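Local coordinates for protein cysteine desulfurase (PDB 5B89) that probably catalyses the pyridoxal-phosphate-dependent removal of sulfur from L-cysteine, leaving L-alanine and passing the sulfur to a carrier, at residues R311-T323 with F394-L407. Residues are numbered along the deposited sequence; the frame is centred on the assembly and turned at random.
Sequences RIERQEHKLVKRT and FHVYNSLEEVETFL
R322 lies as a knob among L400, V403, E404 and L407 of the neighbouring helix and, from that hole, grips E404 side-on with two nitrogens. NE gives an almost straight bond to E404 OE2 (2.8 Å, 178°), while NH2 reaches the syn lone pair of OE1 at 3.0 Å; guanidinium and carboxylate are twisted 41° apart. With CG trans to the backbone N (chi1 179°) and a bend at chi2, the arginine lays its CG against V403 CG1, and L407 CD1 sits over the centre of one guanidinium face. A leucine here would probably leave the E404 carboxylate without its charged mate and L407 without the flat group it covers. One turn back, L319 points into the junction: its CB stands over the F394 ring, 4.0 Å from the centroid, a CH-pi contact, and its CD2 packs on V403 CG2 at 3.7 Å. V320 CG2 meets the same ring at its edge. In this member of the class-V aminotransferase family, the contact sets helix 309-329 beside the connection from sheet strand 389-393 to the C-terminal helix 400-415, the axes of the two helical segments running nearly parallel and coming within 9.7 Å. A type I turn, H395 to N398, leads into that helix, which opens with a capping box of S399 and E402. Q315, bent at chi2, swings NE2 to the turn's N398 O, 2.8 Å away and in the carbonyl plane; N398 also sends ND2 to E402 OE1. T323 OG1 donates back to L319 O, while V403 CG1 closes on the hydroxyl oxygen. E316, its side chain about 12 Å from the bound pyridoxal phosphate, hydrogen-bonds through OE1 to H217 ND1. Toward the other end of the segment from R322, I312 CG1 rests against V396 CB at 3.8 Å.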
ATOM      1  N   ARG B 311      27.491  -1.810 -12.704  1.00 13.88           N
ATOM      2  CA  ARG B 311      27.579  -3.190 -13.064  1.00 14.70           C
ATOM      3  C   ARG B 311      26.234  -3.712 -13.571  1.00 13.71           C
ATOM      4  O   ARG B 311      26.185  -4.477 -14.414  1.00 13.56           O
ATOM      5  CB  ARG B 311      27.978  -4.010 -11.878  1.00 17.35           C
ATOM      6  CG  ARG B 311      29.362  -3.767 -11.356  1.00 21.72           C
ATOM      7  CD  ARG B 311      29.666  -4.892 -10.379  1.00 23.68           C
ATOM      8  NE  ARG B 311      30.950  -4.801  -9.716  1.00 24.73           N
ATOM      9  CZ  ARG B 311      31.173  -4.910  -8.422  1.00 22.67           C
ATOM     10  NH1 ARG B 311      30.202  -5.019  -7.572  1.00 18.54           N
ATOM     11  NH2 ARG B 311      32.402  -4.879  -7.959  1.00 24.04           N
ATOM     12  N   ILE B 312      25.148  -3.260 -12.955  1.00 11.84           N
ATOM     13  CA  ILE B 312      23.846  -3.667 -13.370  1.00 12.25           C
ATOM     14  C   ILE B 312      23.582  -3.250 -14.844  1.00 11.78           C
ATOM     15  O   ILE B 312      23.164  -3.998 -15.720  1.00 12.72           O
ATOM     16  CB  ILE B 312      22.723  -3.097 -12.435  1.00 12.30           C
ATOM     17  CG1 ILE B 312      22.809  -3.790 -11.035  1.00 12.71           C
ATOM     18  CG2 ILE B 312      21.348  -3.249 -12.994  1.00 12.64           C
ATOM     19  CD1 ILE B 312      22.193  -3.051  -9.933  1.00 11.97           C
ATOM     20  N   GLU B 313      23.856  -1.970 -15.075  1.00 13.45           N
ATOM     21  CA  GLU B 313      23.631  -1.417 -16.460  1.00 16.39           C
ATOM     22  C   GLU B 313      24.484  -2.153 -17.512  1.00 14.63           C
ATOM     23  O   GLU B 313      24.004  -2.528 -18.565  1.00 14.04           O
ATOM     24  CB  GLU B 313      23.984   0.072 -16.523  1.00 21.19           C
ATOM     25  CG  GLU B 313      23.225   0.955 -15.580  1.00 27.91           C
ATOM     26  CD  GLU B 313      23.619   2.430 -15.604  1.00 40.10           C
ATOM     27  OE1 GLU B 313      23.720   2.879 -16.749  1.00 39.14           O
ATOM     28  OE2 GLU B 313      23.713   3.112 -14.504  1.00 40.81           O
ATOM     29  N   ARG B 314      25.722  -2.434 -17.134  1.00 14.13           N
ATOM     30  CA  ARG B 314      26.657  -3.155 -18.045  1.00 15.03           C
ATOM     31  C   ARG B 314      26.213  -4.574 -18.344  1.00 13.63           C
ATOM     32  O   ARG B 314      26.207  -5.017 -19.520  1.00 15.64           O
ATOM     33  CB  ARG B 314      28.052  -3.115 -17.500  1.00 19.16           C
ATOM     34  CG  ARG B 314      28.536  -1.667 -17.686  1.00 25.51           C
ATOM     35  CD  ARG B 314      30.041  -1.440 -17.461  1.00 30.61           C
ATOM     36  NE  ARG B 314      30.495  -1.587 -16.060  1.00 33.86           N
ATOM     37  CZ  ARG B 314      30.385  -0.651 -15.123  1.00 33.05           C
ATOM     38  NH1 ARG B 314      29.885   0.579 -15.402  1.00 34.85           N
ATOM     39  NH2 ARG B 314      30.842  -0.939 -13.897  1.00 38.60           N
ATOM     40  N   GLN B 315      25.767  -5.309 -17.304  1.00 13.28           N
ATOM     41  CA  GLN B 315      25.312  -6.617 -17.529  1.00 12.41           C
ATOM     42  C   GLN B 315      24.115  -6.656 -18.416  1.00 12.83           C
ATOM     43  O   GLN B 315      23.931  -7.435 -19.299  1.00 13.09           O
ATOM     44  CB  GLN B 315      25.060  -7.344 -16.178  1.00 13.36           C
ATOM     45  CG  GLN B 315      24.470  -8.724 -16.293  1.00 13.99           C
ATOM     46  CD  GLN B 315      25.404  -9.818 -16.845  1.00 14.28           C
ATOM     47  OE1 GLN B 315      26.564  -9.497 -17.208  1.00 15.94           O
ATOM     48  NE2 GLN B 315      24.909 -10.977 -16.996  1.00 14.12           N
ATOM     49  N   GLU B 316      23.130  -5.768 -18.117  1.00 11.83           N
ATOM     50  CA  GLU B 316      21.930  -5.682 -18.915  1.00 13.39           C
ATOM     51  C   GLU B 316      22.208  -5.360 -20.388  1.00 11.54           C
ATOM     52  O   GLU B 316      21.536  -5.955 -21.235  1.00 12.87           O
ATOM     53  CB  GLU B 316      20.905  -4.701 -18.256  1.00 15.37           C
ATOM     54  CG  GLU B 316      20.310  -5.288 -16.939  1.00 17.66           C
ATOM     55  CD  GLU B 316      19.236  -4.427 -16.360  1.00 22.35           C
ATOM     56  OE1 GLU B 316      18.969  -4.496 -15.178  1.00 16.27           O
ATOM     57  OE2 GLU B 316      18.569  -3.731 -17.091  1.00 25.53           O
ATOM     58  N   HIS B 317      23.150  -4.475 -20.628  1.00 13.71           N
ATOM     59  CA  HIS B 317      23.469  -4.137 -21.980  1.00 14.79           C
ATOM     60  C   HIS B 317      23.998  -5.370 -22.736  1.00 13.01           C
ATOM     61  O   HIS B 317      23.659  -5.562 -23.815  1.00 12.89           O
ATOM     62  CB  HIS B 317      24.512  -3.044 -21.975  1.00 14.71           C
ATOM     63  CG  HIS B 317      25.061  -2.794 -23.322  1.00 17.18           C
ATOM     64  ND1 HIS B 317      26.320  -3.174 -23.701  1.00 24.23           N
ATOM     65  CD2 HIS B 317      24.457  -2.327 -24.418  1.00 16.85           C
ATOM     66  CE1 HIS B 317      26.480  -2.900 -24.975  1.00 19.40           C
ATOM     67  NE2 HIS B 317      25.370  -2.387 -25.433  1.00 21.94           N
ATOM     68  N   LYS B 318      24.826  -6.160 -22.088  1.00 12.78           N
ATOM     69  CA  LYS B 318      25.351  -7.365 -22.727  1.00 12.82           C
ATOM     70  C   LYS B 318      24.223  -8.284 -23.101  1.00 13.00           C
ATOM     71  O   LYS B 318      24.226  -8.875 -24.128  1.00 15.33           O
ATOM     72  CB  LYS B 318      26.342  -8.122 -21.833  1.00 14.40           C
ATOM     73  CG  LYS B 318      27.653  -7.446 -21.526  1.00 17.86           C
ATOM     74  CD  LYS B 318      28.516  -8.291 -20.618  1.00 22.00           C
ATOM     75  CE  LYS B 318      29.667  -7.512 -20.048  1.00 28.62           C
ATOM     76  NZ  LYS B 318      30.490  -8.229 -19.034  1.00 33.87           N
ATOM     77  N   LEU B 319      23.254  -8.415 -22.205  1.00 11.38           N
ATOM     78  CA  LEU B 319      22.133  -9.260 -22.516  1.00 11.88           C
ATOM     79  C   LEU B 319      21.256  -8.808 -23.648  1.00 12.05           C
ATOM     80  O   LEU B 319      20.887  -9.505 -24.537  1.00 13.39           O
ATOM     81  CB  LEU B 319      21.274  -9.497 -21.201  1.00 13.44           C
ATOM     82  CG  LEU B 319      21.999  -9.985 -20.003  1.00 13.34           C
ATOM     83  CD1 LEU B 319      21.079  -9.889 -18.759  1.00 14.59           C
ATOM     84  CD2 LEU B 319      22.417 -11.460 -20.218  1.00 16.01           C
ATOM     85  N   VAL B 320      20.965  -7.470 -23.702  1.00 11.48           N
ATOM     86  CA  VAL B 320      20.220  -6.881 -24.815  1.00 12.60           C
ATOM     87  C   VAL B 320      20.969  -7.001 -26.156  1.00 12.16           C
ATOM     88  O   VAL B 320      20.331  -7.258 -27.150  1.00 13.52           O
ATOM     89  CB  VAL B 320      19.937  -5.390 -24.448  1.00 13.28           C
ATOM     90  CG1 VAL B 320      19.340  -4.690 -25.580  1.00 14.90           C
ATOM     91  CG2 VAL B 320      19.001  -5.313 -23.224  1.00 13.51           C
ATOM     92  N   LYS B 321      22.248  -6.741 -26.108  1.00 12.60           N
ATOM     93  CA  LYS B 321      23.078  -6.806 -27.300  1.00 13.18           C
ATOM     94  C   LYS B 321      23.032  -8.212 -27.908  1.00 15.41           C
ATOM     95  O   LYS B 321      22.783  -8.341 -29.076  1.00 15.23           O
ATOM     96  CB  LYS B 321      24.499  -6.374 -26.991  1.00 15.66           C
ATOM     97  CG  LYS B 321      25.375  -6.166 -28.226  1.00 15.55           C
ATOM     98  CD  LYS B 321      26.771  -5.750 -27.871  1.00 15.86           C
ATOM     99  CE  LYS B 321      27.505  -5.468 -29.180  1.00 18.31           C
ATOM    100  NZ  LYS B 321      27.912  -6.661 -29.933  1.00 19.37           N
ATOM    101  N   ARG B 322      23.218  -9.244 -27.088  1.00 13.77           N
ATOM    102  CA  ARG B 322      23.146 -10.597 -27.638  1.00 15.41           C
ATOM    103  C   ARG B 322      21.739 -11.012 -28.051  1.00 14.91           C
ATOM    104  O   ARG B 322      21.577 -11.616 -29.038  1.00 14.85           O
ATOM    105  CB  ARG B 322      23.810 -11.605 -26.716  1.00 17.24           C
ATOM    106  CG  ARG B 322      23.743 -13.033 -27.229  1.00 16.62           C
ATOM    107  CD  ARG B 322      24.517 -13.176 -28.535  1.00 18.36           C
ATOM    108  NE  ARG B 322      24.430 -14.564 -28.944  1.00 18.80           N
ATOM    109  CZ  ARG B 322      24.043 -14.983 -30.113  1.00 21.48           C
ATOM    110  NH1 ARG B 322      23.763 -14.146 -31.049  1.00 24.22           N
ATOM    111  NH2 ARG B 322      23.928 -16.273 -30.344  1.00 19.95           N
ATOM    112  N   THR B 323      20.721 -10.642 -27.273  1.00 13.36           N
ATOM    113  CA  THR B 323      19.389 -10.950 -27.628  1.00 14.32           C
ATOM    114  C   THR B 323      18.975 -10.388 -28.967  1.00 13.83           C
ATOM    115  O   THR B 323      18.427 -11.076 -29.792  1.00 15.55           O
ATOM    116  CB  THR B 323      18.312 -10.518 -26.512  1.00 14.33           C
ATOM    117  OG1 THR B 323      18.722 -11.193 -25.293  1.00 13.81           O
ATOM    118  CG2 THR B 323      16.990 -10.873 -26.880  1.00 15.99           C
ATOM    119  N   PHE B 394      15.200  -8.024 -18.425  1.00 10.96           N
ATOM    120  CA  PHE B 394      16.286  -8.466 -17.606  1.00 10.53           C
ATOM    121  C   PHE B 394      16.657  -7.719 -16.343  1.00 11.09           C
ATOM    122  O   PHE B 394      16.258  -6.624 -16.146  1.00 12.78           O
ATOM    123  CB  PHE B 394      17.548  -8.410 -18.494  1.00 11.94           C
ATOM    124  CG  PHE B 394      17.409  -9.060 -19.854  1.00 12.60           C
ATOM    125  CD1 PHE B 394      17.178 -10.399 -19.991  1.00 13.05           C
ATOM    126  CD2 PHE B 394      17.595  -8.307 -21.003  1.00 14.26           C
ATOM    127  CE1 PHE B 394      17.076 -10.969 -21.243  1.00 13.95           C
ATOM    128  CE2 PHE B 394      17.487  -8.868 -22.243  1.00 13.68           C
ATOM    129  CZ  PHE B 394      17.232 -10.202 -22.363  1.00 14.26           C
ATOM    130  N   HIS B 395      17.476  -8.392 -15.546  1.00  9.65           N
ATOM    131  CA  HIS B 395      18.121  -7.832 -14.390  1.00  9.77           C
ATOM    132  C   HIS B 395      19.558  -8.407 -14.341  1.00  9.74           C
ATOM    133  O   HIS B 395      19.907  -9.215 -15.101  1.00 10.74           O
ATOM    134  CB  HIS B 395      17.371  -7.970 -13.047  1.00 10.40           C
ATOM    135  CG  HIS B 395      17.608  -6.812 -12.134  1.00 11.10           C
ATOM    136  ND1 HIS B 395      16.667  -6.286 -11.274  1.00 13.32           N
ATOM    137  CD2 HIS B 395      18.708  -6.063 -11.983  1.00  8.33           C
ATOM    138  CE1 HIS B 395      17.186  -5.235 -10.667  1.00  8.32           C
ATOM    139  NE2 HIS B 395      18.410  -5.076 -11.101  1.00 13.52           N
ATOM    140  N   VAL B 396      20.322  -7.915 -13.396  1.00 10.70           N
ATOM    141  CA  VAL B 396      21.724  -8.260 -13.213  1.00 11.49           C
ATOM    142  C   VAL B 396      22.005  -9.727 -12.982  1.00 13.26           C
ATOM    143  O   VAL B 396      23.071 -10.174 -13.239  1.00 13.46           O
ATOM    144  CB  VAL B 396      22.387  -7.348 -12.145  1.00 11.91           C
ATOM    145  CG1 VAL B 396      21.896  -7.669 -10.756  1.00 11.86           C
ATOM    146  CG2 VAL B 396      23.909  -7.407 -12.221  1.00 12.94           C
ATOM    147  N   TYR B 397      21.016 -10.439 -12.493  1.00 11.72           N
ATOM    148  CA  TYR B 397      21.116 -11.870 -12.241  1.00 12.09           C
ATOM    149  C   TYR B 397      20.887 -12.749 -13.461  1.00 12.95           C
ATOM    150  O   TYR B 397      21.127 -13.871 -13.412  1.00 13.73           O
ATOM    151  CB  TYR B 397      20.209 -12.324 -11.069  1.00 12.81           C
ATOM    152  CG  TYR B 397      18.808 -11.776 -11.085  1.00 12.96           C
ATOM    153  CD1 TYR B 397      17.876 -12.224 -11.950  1.00 15.28           C
ATOM    154  CD2 TYR B 397      18.457 -10.804 -10.210  1.00 13.87           C
ATOM    155  CE1 TYR B 397      16.610 -11.711 -11.945  1.00 14.23           C
ATOM    156  CE2 TYR B 397      17.207 -10.269 -10.199  1.00 14.46           C
ATOM    157  CZ  TYR B 397      16.305 -10.727 -11.063  1.00 13.52           C
ATOM    158  OH  TYR B 397      15.078 -10.133 -11.018  1.00 16.51           O
ATOM    159  N   ASN B 398      20.388 -12.200 -14.534  1.00 11.73           N
ATOM    160  CA  ASN B 398      20.257 -12.873 -15.789  1.00 10.29           C
ATOM    161  C   ASN B 398      21.626 -12.983 -16.485  1.00 10.81           C
ATOM    162  O   ASN B 398      22.505 -12.248 -16.267  1.00 12.72           O
ATOM    163  CB  ASN B 398      19.216 -12.274 -16.712  1.00 11.22           C
ATOM    164  CG  ASN B 398      17.834 -12.343 -16.178  1.00 12.64           C
ATOM    165  OD1 ASN B 398      17.187 -11.269 -16.044  1.00 13.42           O
ATOM    166  ND2 ASN B 398      17.329 -13.548 -15.860  1.00 11.15           N
ATOM    167  N   SER B 399      21.795 -14.127 -17.170  1.00 13.26           N
ATOM    168  CA  SER B 399      23.105 -14.501 -17.764  1.00 12.77           C
ATOM    169  C   SER B 399      23.029 -14.662 -19.293  1.00 12.09           C
ATOM    170  O   SER B 399      22.027 -14.936 -19.913  1.00 13.25           O
ATOM    171  CB  SER B 399      23.530 -15.895 -17.166  1.00 15.10           C
ATOM    172  OG  SER B 399      22.763 -16.920 -17.689  1.00 15.10           O
ATOM    173  N   LEU B 400      24.279 -14.502 -19.862  1.00 12.96           N
ATOM    174  CA  LEU B 400      24.364 -14.766 -21.317  1.00 13.41           C
ATOM    175  C   LEU B 400      23.997 -16.240 -21.739  1.00 14.15           C
ATOM    176  O   LEU B 400      23.447 -16.495 -22.729  1.00 14.80           O
ATOM    177  CB  LEU B 400      25.728 -14.382 -21.851  1.00 15.18           C
ATOM    178  CG  LEU B 400      25.942 -12.853 -22.065  1.00 17.16           C
ATOM    179  CD1 LEU B 400      27.428 -12.513 -22.211  1.00 21.19           C
ATOM    180  CD2 LEU B 400      25.073 -12.416 -23.220  1.00 17.58           C
ATOM    181  N   GLU B 401      24.290 -17.157 -20.819  1.00 13.97           N
ATOM    182  CA  GLU B 401      23.882 -18.576 -20.952  1.00 16.32           C
ATOM    183  C   GLU B 401      22.393 -18.742 -21.136  1.00 14.23           C
ATOM    184  O   GLU B 401      21.878 -19.469 -21.962  1.00 16.17           O
ATOM    185  CB  GLU B 401      24.432 -19.418 -19.807  1.00 17.37           C
ATOM    186  CG  GLU B 401      25.942 -19.624 -19.842  1.00 22.74           C
ATOM    187  CD  GLU B 401      26.739 -18.544 -19.093  1.00 28.73           C
ATOM    188  OE1 GLU B 401      27.978 -18.781 -18.877  1.00 32.22           O
ATOM    189  OE2 GLU B 401      26.239 -17.431 -18.718  1.00 22.41           O
ATOM    190  N   GLU B 402      21.643 -17.955 -20.287  1.00 14.12           N
ATOM    191  CA  GLU B 402      20.248 -17.918 -20.437  1.00 14.48           C
ATOM    192  C   GLU B 402      19.724 -17.349 -21.770  1.00 12.53           C
ATOM    193  O   GLU B 402      18.787 -17.819 -22.308  1.00 13.76           O
ATOM    194  CB  GLU B 402      19.587 -17.105 -19.258  1.00 14.48           C
ATOM    195  CG  GLU B 402      19.684 -17.752 -17.878  1.00 14.32           C
ATOM    196  CD  GLU B 402      19.055 -16.892 -16.766  1.00 17.69           C
ATOM    197  OE1 GLU B 402      19.159 -15.639 -16.849  1.00 15.37           O
ATOM    198  OE2 GLU B 402      18.549 -17.442 -15.740  1.00 16.94           O
ATOM    199  N   VAL B 403      20.393 -16.266 -22.232  1.00 14.52           N
ATOM    200  CA  VAL B 403      20.030 -15.709 -23.470  1.00 14.70           C
ATOM    201  C   VAL B 403      20.282 -16.731 -24.597  1.00 13.17           C
ATOM    202  O   VAL B 403      19.467 -16.856 -25.449  1.00 15.67           O
ATOM    203  CB  VAL B 403      20.830 -14.387 -23.694  1.00 13.97           C
ATOM    204  CG1 VAL B 403      20.715 -13.872 -25.128  1.00 16.13           C
ATOM    205  CG2 VAL B 403      20.297 -13.290 -22.707  1.00 14.50           C
ATOM    206  N   GLU B 404      21.379 -17.457 -24.514  1.00 14.21           N
ATOM    207  CA  GLU B 404      21.663 -18.472 -25.529  1.00 15.20           C
ATOM    208  C   GLU B 404      20.614 -19.605 -25.510  1.00 16.51           C
ATOM    209  O   GLU B 404      20.216 -20.070 -26.508  1.00 16.77           O
ATOM    210  CB  GLU B 404      23.077 -18.995 -25.407  1.00 16.55           C
ATOM    211  CG  GLU B 404      24.200 -17.982 -25.568  1.00 17.76           C
ATOM    212  CD  GLU B 404      24.385 -17.465 -26.962  1.00 19.31           C
ATOM    213  OE1 GLU B 404      23.755 -17.922 -27.855  1.00 22.99           O
ATOM    214  OE2 GLU B 404      25.189 -16.573 -27.085  1.00 25.18           O
ATOM    215  N   THR B 405      20.170 -20.003 -24.321  1.00 14.75           N
ATOM    216  CA  THR B 405      19.129 -20.991 -24.227  1.00 15.31           C
ATOM    217  C   THR B 405      17.849 -20.470 -24.896  1.00 14.96           C
ATOM    218  O   THR B 405      17.252 -21.117 -25.635  1.00 16.38           O
ATOM    219  CB  THR B 405      18.885 -21.379 -22.770  1.00 16.29           C
ATOM    220  OG1 THR B 405      20.075 -21.893 -22.256  1.00 18.87           O
ATOM    221  CG2 THR B 405      17.756 -22.390 -22.607  1.00 17.94           C
ATOM    222  N   PHE B 406      17.489 -19.225 -24.592  1.00 13.69           N
ATOM    223  CA  PHE B 406      16.352 -18.567 -25.145  1.00 14.43           C
ATOM    224  C   PHE B 406      16.460 -18.516 -26.667  1.00 13.02           C
ATOM    225  O   PHE B 406      15.539 -18.805 -27.316  1.00 14.96           O
ATOM    226  CB  PHE B 406      16.226 -17.127 -24.542  1.00 15.12           C
ATOM    227  CG  PHE B 406      15.391 -16.185 -25.326  1.00 13.83           C
ATOM    228  CD1 PHE B 406      14.068 -16.138 -25.146  1.00 14.79           C
ATOM    229  CD2 PHE B 406      15.950 -15.309 -26.211  1.00 16.70           C
ATOM    230  CE1 PHE B 406      13.281 -15.277 -25.858  1.00 17.54           C
ATOM    231  CE2 PHE B 406      15.168 -14.444 -26.929  1.00 16.68           C
ATOM    232  CZ  PHE B 406      13.829 -14.439 -26.753  1.00 16.64           C
ATOM    233  N   LEU B 407      17.614 -18.112 -27.170  1.00 14.67           N
ATOM    234  CA  LEU B 407      17.796 -18.006 -28.637  1.00 16.23           C
ATOM    235  C   LEU B 407      17.670 -19.398 -29.344  1.00 16.55           C
ATOM    236  O   LEU B 407      17.102 -19.485 -30.397  1.00 17.93           O
ATOM    237  CB  LEU B 407      19.106 -17.357 -28.968  1.00 16.97           C
ATOM    238  CG  LEU B 407      19.195 -15.804 -28.673  1.00 15.59           C
ATOM    239  CD1 LEU B 407      20.564 -15.341 -28.948  1.00 16.23           C
ATOM    240  CD2 LEU B 407      18.179 -15.054 -29.498  1.00 16.97           C
TER